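COMPASS component SPP1 (PDB 6J2P) is a COMPASS subunit that reads methylated histone H3 tails through its PHD finger, within the complex that methylates them. Local coordinates at residues V40-C45 against S66-C72; C96-C101 against K110-H116. All blocks are in the same frame, centred on the assembly; numbering follows the deposited sequence.

Contact 1: residues V40-C45 against S66-C72; sequences VGCDGC and SFYCPYC. With ZN (zinc ion), chain I.
C42 and C45 face C69 and C72 around a zinc ion, and their four SG atoms bind it at 2.4 to 2.5 Å: this is the all-cysteine site of the PHD finger, built from two CxxC pairs. Beside the metal, F67 is the main bump. Its CB lies against V40 CG1 at 3.5 Å, a methyl carried there because V40 CG1 stands anti to the backbone N (chi1 -159°), while the ring turns an edge toward C42 CA and the G41 carbonyl. F49, L54 and T90 also pack on F67. The next bump, the Y68 ring, fills the hollow at the D43-G44 turn, with CE1 3.5 Å from D43 CB and 3.4 Å from G44 N. An alanine in place of Y68 is likely to uncover the G44 N side of that turn and take away the ring carbons packed on D43 CB. With no side chain in the way, G44 CA can sit 3.8 Å from C72 SG. D43 N donates a hydrogen bond to F67 O at 3.1 Å, pinning the turn. D43 OD2 lies near S66 CB, while OD1 makes a salt bridge to a basic side chain of the bound H3 peptide, so this turn also faces the ligand. While bound to zinc, C42 SG also accepts a nearly straight hydrogen bond (171°) from C69 N, 3.2 Å away.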
loop_
_atom_site.group_PDB
_atom_site.type_symbol
_atom_site.label_atom_id
_atom_site.label_comp_id
_atom_site.label_asym_id
_atom_site.label_seq_id
_atom_site.Cartn_x
_atom_site.Cartn_y
_atom_site.Cartn_z
ATOM N N VAL A 40 3.805 2.849 4.233
ATOM C CA VAL A 40 3.605 1.411 4.085
ATOM C C VAL A 40 4.832 0.700 4.630
ATOM O O VAL A 40 5.953 1.212 4.561
ATOM C CB VAL A 40 3.371 0.960 2.624
ATOM C CG1 VAL A 40 2.675 -0.396 2.590
ATOM C CG2 VAL A 40 2.595 1.983 1.852
ATOM N N GLY A 41 4.615 -0.503 5.155
ATOM C CA GLY A 41 5.702 -1.385 5.537
ATOM C C GLY A 41 5.958 -2.392 4.444
ATOM O O GLY A 41 5.034 -3.056 3.960
ATOM N N CYS A 42 7.221 -2.497 4.035
ATOM C CA CYS A 42 7.594 -3.477 3.029
ATOM C C CYS A 42 7.486 -4.886 3.598
ATOM O O CYS A 42 7.609 -5.105 4.806
ATOM C CB CYS A 42 9.013 -3.220 2.525
ATOM S SG CYS A 42 9.489 -4.238 1.101
ATOM N N ASP A 43 7.240 -5.850 2.712
ATOM C CA ASP A 43 7.125 -7.241 3.124
ATOM C C ASP A 43 8.395 -8.047 2.882
ATOM O O ASP A 43 8.557 -9.112 3.489
ATOM C CB ASP A 43 5.945 -7.908 2.405
ATOM C CG ASP A 43 4.601 -7.484 2.978
ATOM O OD1 ASP A 43 4.484 -7.401 4.220
ATOM O OD2 ASP A 43 3.663 -7.232 2.191
ATOM N N GLY A 44 9.295 -7.571 2.025
ATOM C CA GLY A 44 10.591 -8.202 1.875
ATOM C C GLY A 44 11.464 -7.911 3.077
ATOM O O GLY A 44 11.685 -8.782 3.924
ATOM N N CYS A 45 11.970 -6.683 3.158
ATOM C CA CYS A 45 12.581 -6.193 4.381
ATOM C C CYS A 45 11.487 -5.680 5.313
ATOM O O CYS A 45 10.300 -5.675 4.977
ATOM C CB CYS A 45 13.607 -5.107 4.067
ATOM S SG CYS A 45 12.900 -3.591 3.365
ATOM N N SER A 66 -0.240 -6.261 -0.701
ATOM C CA SER A 66 1.104 -6.467 -0.178
ATOM C C SER A 66 2.055 -5.558 -0.939
ATOM O O SER A 66 2.049 -5.545 -2.174
ATOM C CB SER A 66 1.539 -7.931 -0.307
ATOM O OG SER A 66 1.389 -8.395 -1.638
ATOM N N PHE A 67 2.859 -4.799 -0.206
ATOM C CA PHE A 67 3.766 -3.831 -0.803
ATOM C C PHE A 67 5.197 -4.351 -0.766
ATOM O O PHE A 67 5.618 -4.988 0.204
ATOM C CB PHE A 67 3.679 -2.486 -0.079
ATOM C CG PHE A 67 4.723 -1.498 -0.512
ATOM C CD1 PHE A 67 4.610 -0.834 -1.722
ATOM C CD2 PHE A 67 5.820 -1.237 0.292
ATOM C CE1 PHE A 67 5.573 0.076 -2.124
ATOM C CE2 PHE A 67 6.786 -0.331 -0.104
ATOM C CZ PHE A 67 6.662 0.326 -1.314
ATOM N N TYR A 68 5.939 -4.071 -1.836
ATOM C CA TYR A 68 7.352 -4.415 -1.928
ATOM C C TYR A 68 8.104 -3.198 -2.441
ATOM O O TYR A 68 7.809 -2.696 -3.532
ATOM C CB TYR A 68 7.568 -5.624 -2.843
ATOM C CG TYR A 68 7.164 -6.932 -2.201
ATOM C CD1 TYR A 68 7.955 -7.517 -1.219
ATOM C CD2 TYR A 68 5.989 -7.576 -2.567
ATOM C CE1 TYR A 68 7.590 -8.711 -0.624
ATOM C CE2 TYR A 68 5.616 -8.771 -1.976
ATOM C CZ TYR A 68 6.422 -9.333 -1.005
ATOM O OH TYR A 68 6.059 -10.521 -0.411
ATOM N N CYS A 69 9.068 -2.724 -1.650
ATOM C CA CYS A 69 9.792 -1.509 -1.982
ATOM C C CYS A 69 10.615 -1.709 -3.255
ATOM O O CYS A 69 10.862 -2.844 -3.670
ATOM C CB CYS A 69 10.689 -1.101 -0.815
ATOM S SG CYS A 69 12.188 -2.082 -0.604
ATOM N N PRO A 70 11.033 -0.616 -3.904
ATOM C CA PRO A 70 11.819 -0.763 -5.141
ATOM C C PRO A 70 13.091 -1.570 -4.965
ATOM O O PRO A 70 13.510 -2.262 -5.903
ATOM C CB PRO A 70 12.125 0.689 -5.540
ATOM C CG PRO A 70 11.861 1.502 -4.306
ATOM C CD PRO A 70 10.741 0.798 -3.617
ATOM N N TYR A 71 13.719 -1.511 -3.792
ATOM C CA TYR A 71 14.951 -2.258 -3.573
ATOM C C TYR A 71 14.702 -3.742 -3.329
ATOM O O TYR A 71 15.606 -4.553 -3.556
ATOM C CB TYR A 71 15.726 -1.652 -2.403
ATOM C CG TYR A 71 16.299 -0.284 -2.698
ATOM C CD1 TYR A 71 16.944 -0.026 -3.901
ATOM C CD2 TYR A 71 16.189 0.751 -1.775
ATOM C CE1 TYR A 71 17.466 1.223 -4.178
ATOM C CE2 TYR A 71 16.707 2.003 -2.043
ATOM C CZ TYR A 71 17.344 2.234 -3.246
ATOM O OH TYR A 71 17.865 3.479 -3.520
ATOM N N CYS A 72 13.504 -4.115 -2.875
ATOM C CA CYS A 72 13.176 -5.527 -2.724
ATOM C C CYS A 72 12.718 -6.145 -4.038
ATOM O O CYS A 72 12.991 -7.323 -4.293
ATOM C CB CYS A 72 12.101 -5.706 -1.651
ATOM S SG CYS A 72 12.738 -5.618 0.044
HETATM ZN ZN ZN I . 11.837 -3.794 1.237
#

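Contact 2: residues C96-C101 against K110-H116. With ZN (zinc ion), chain J.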
loop_
_atom_site.group_PDB
_atom_site.type_symbol
_atom_site.label_atom_id
_atom_site.label_comp_id
_atom_site.label_asym_id
_atom_site.label_seq_id
_atom_site.Cartn_x
_atom_site.Cartn_y
_atom_site.Cartn_z
ATOM N N CYS A 96 -13.578 -0.792 -5.176
ATOM C CA CYS A 96 -15.023 -0.755 -5.372
ATOM C C CYS A 96 -15.370 0.032 -6.627
ATOM O O CYS A 96 -14.835 1.120 -6.861
ATOM C CB CYS A 96 -15.701 -0.133 -4.149
ATOM S SG CYS A 96 -17.449 0.294 -4.371
ATOM N N ARG A 97 -16.271 -0.529 -7.435
ATOM C CA ARG A 97 -16.550 0.016 -8.759
ATOM C C ARG A 97 -17.329 1.328 -8.721
ATOM O O ARG A 97 -17.506 1.949 -9.775
ATOM C CB ARG A 97 -17.295 -1.026 -9.600
ATOM C CG ARG A 97 -16.650 -2.414 -9.568
ATOM C CD ARG A 97 -16.375 -2.936 -10.968
ATOM N NE ARG A 97 -17.539 -2.784 -11.838
ATOM C CZ ARG A 97 -17.492 -2.777 -13.168
ATOM N NH1 ARG A 97 -16.332 -2.915 -13.795
ATOM N NH2 ARG A 97 -18.603 -2.634 -13.879
ATOM N N ILE A 98 -17.807 1.759 -7.554
ATOM C CA ILE A 98 -18.326 3.116 -7.416
ATOM C C ILE A 98 -17.168 4.092 -7.596
ATOM O O ILE A 98 -16.161 4.019 -6.881
ATOM C CB ILE A 98 -19.015 3.307 -6.059
ATOM C CG1 ILE A 98 -20.160 2.306 -5.896
ATOM C CG2 ILE A 98 -19.536 4.734 -5.918
ATOM C CD1 ILE A 98 -21.248 2.447 -6.937
ATOM N N SER A 99 -17.307 5.015 -8.554
ATOM C CA SER A 99 -16.200 5.910 -8.887
ATOM C C SER A 99 -15.791 6.780 -7.703
ATOM O O SER A 99 -14.635 7.212 -7.621
ATOM C CB SER A 99 -16.569 6.784 -10.087
ATOM O OG SER A 99 -17.786 7.472 -9.863
ATOM N N ASP A 100 -16.713 7.036 -6.775
ATOM C CA ASP A 100 -16.386 7.836 -5.599
ATOM C C ASP A 100 -15.548 7.049 -4.599
ATOM O O ASP A 100 -14.606 7.595 -4.012
ATOM C CB ASP A 100 -17.668 8.333 -4.931
ATOM C CG ASP A 100 -18.116 9.677 -5.459
ATOM O OD1 ASP A 100 -18.477 10.549 -4.641
ATOM O OD2 ASP A 100 -18.105 9.861 -6.693
ATOM N N CYS A 101 -15.873 5.775 -4.397
ATOM C CA CYS A 101 -15.242 4.994 -3.342
ATOM C C CYS A 101 -13.819 4.608 -3.721
ATOM O O CYS A 101 -13.515 4.363 -4.890
ATOM C CB CYS A 101 -16.066 3.738 -3.056
ATOM S SG CYS A 101 -15.926 3.127 -1.364
ATOM N N LYS A 110 -18.314 -6.904 -6.167
ATOM C CA LYS A 110 -17.613 -5.800 -6.795
ATOM C C LYS A 110 -17.779 -4.494 -6.028
ATOM O O LYS A 110 -17.540 -3.422 -6.594
ATOM C CB LYS A 110 -18.093 -5.641 -8.238
ATOM C CG LYS A 110 -19.565 -5.945 -8.441
ATOM C CD LYS A 110 -19.939 -5.897 -9.915
ATOM C CE LYS A 110 -21.360 -6.391 -10.147
ATOM N NZ LYS A 110 -21.688 -6.526 -11.596
ATOM N N TYR A 111 -18.171 -4.561 -4.758
ATOM C CA TYR A 111 -18.381 -3.383 -3.932
ATOM C C TYR A 111 -17.719 -3.579 -2.577
ATOM O O TYR A 111 -17.473 -4.706 -2.138
ATOM C CB TYR A 111 -19.874 -3.085 -3.748
ATOM C CG TYR A 111 -20.628 -3.016 -5.049
ATOM C CD1 TYR A 111 -20.615 -1.862 -5.812
ATOM C CD2 TYR A 111 -21.336 -4.112 -5.522
ATOM C CE1 TYR A 111 -21.298 -1.793 -7.002
ATOM C CE2 TYR A 111 -22.022 -4.055 -6.715
ATOM C CZ TYR A 111 -21.998 -2.893 -7.454
ATOM O OH TYR A 111 -22.677 -2.825 -8.648
ATOM N N CYS A 112 -17.439 -2.456 -1.914
ATOM C CA CYS A 112 -16.769 -2.500 -0.620
ATOM C C CYS A 112 -17.692 -2.966 0.499
ATOM O O CYS A 112 -17.203 -3.486 1.508
ATOM C CB CYS A 112 -16.189 -1.126 -0.283
ATOM S SG CYS A 112 -17.414 0.198 -0.119
ATOM N N SER A 113 -19.003 -2.796 0.346
ATOM C CA SER A 113 -19.965 -3.214 1.359
ATOM C C SER A 113 -21.340 -3.299 0.708
ATOM O O SER A 113 -21.492 -3.099 -0.501
ATOM C CB SER A 113 -19.968 -2.253 2.552
ATOM O OG SER A 113 -20.788 -2.743 3.600
ATOM N N GLU A 114 -22.350 -3.607 1.526
ATOM C CA GLU A 114 -23.721 -3.627 1.028
ATOM C C GLU A 114 -24.252 -2.216 0.804
ATOM O O GLU A 114 -25.088 -2.002 -0.081
ATOM C CB GLU A 114 -24.620 -4.398 1.999
ATOM C CG GLU A 114 -26.099 -4.401 1.634
ATOM C CD GLU A 114 -26.349 -4.789 0.187
ATOM O OE1 GLU A 114 -25.795 -5.814 -0.262
ATOM O OE2 GLU A 114 -27.099 -4.064 -0.503
ATOM N N GLU A 115 -23.763 -1.241 1.575
ATOM C CA GLU A 115 -24.205 0.142 1.438
ATOM C C GLU A 115 -23.870 0.744 0.079
ATOM O O GLU A 115 -24.392 1.816 -0.248
ATOM C CB GLU A 115 -23.589 0.995 2.550
ATOM C CG GLU A 115 -23.760 0.415 3.949
ATOM C CD GLU A 115 -22.491 -0.230 4.483
ATOM O OE1 GLU A 115 -21.394 0.323 4.248
ATOM O OE2 GLU A 115 -22.590 -1.289 5.140
ATOM N N HIS A 116 -23.018 0.093 -0.716
ATOM C CA HIS A 116 -22.677 0.566 -2.051
ATOM C C HIS A 116 -23.089 -0.401 -3.152
ATOM O O HIS A 116 -22.782 -0.148 -4.323
ATOM C CB HIS A 116 -21.166 0.834 -2.155
ATOM C CG HIS A 116 -20.749 2.178 -1.639
ATOM N ND1 HIS A 116 -19.741 2.917 -2.220
ATOM C CD2 HIS A 116 -21.197 2.911 -0.593
ATOM C CE1 HIS A 116 -19.589 4.049 -1.557
ATOM N NE2 HIS A 116 -20.460 4.071 -0.564
HETATM ZN ZN ZN J . -17.572 1.446 -2.110
#
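C96 and C112 meet across the zinc ion of the unconventional C3H-type finger, in which three cysteines and H116 complete the metal shell. C96 comes first. Its SG lies anti to the backbone N (chi1 168°), which carries it over toward the other segment, where it binds zinc at 2.5 Å and sits at the edge of the Y111 ring. The same sulfur accepts a hydrogen bond from I98 N at 3.5 Å and a weaker, longer one from C112 N, so two N-H groups converge on a thiolate that the metal already holds; they would be expected to spread its negative charge. R97 follows and ties the backbones together: its N points straight (169°) at K110 O, 3.3 Å away. R97 CG packs on K110 CB, and the chain bends at chi2 and chi3, about the bonds on either side of CG. The two cationic ends stay apart, and K110 NZ makes a salt bridge to E119. I98 is the apolar wedge. From it, CG1 reaches H116 ND1 at 3.7 Å, approaching the imidazole obliquely, and also meets the edge of Y111 at CD1, 4.2 Å away. Past S99 and D100 the chain turns back, with a weak bond from C101 N to I98 O, and brings C101 to the metal. C101 SG binds zinc and comes within 3.5 Å of C112 SG, while lying obliquely against the H116 ring near CE1. H116 ND1 supplies the fourth ligand, and C112 SG stands over one face of that imidazole, 4.0 Å above its plane and displaced toward the rim.

Along the chain the two contacts come in series: 40-45 with 66-72 closes before 96-101 with 110-116 opens. Their centres lie 28 Å apart on opposite sides of the chain's centre, and even the nearest atoms stay about 15 Å from each other. Contact 1 belongs to the PHD finger, whose other zinc is held by C28, C30, H50 and C53; contact 2 belongs to the C3H finger. A small antiparallel strand pairing joins the two parts: S66 of contact 1 ends strand 64-66, and its partner, 91-92, comes just ahead of contact 2. Recognition of the methylated histone tail belongs to the PHD finger, and residues of contact 1 touch the bound peptide, while the C3H finger is needed for overall structural stability.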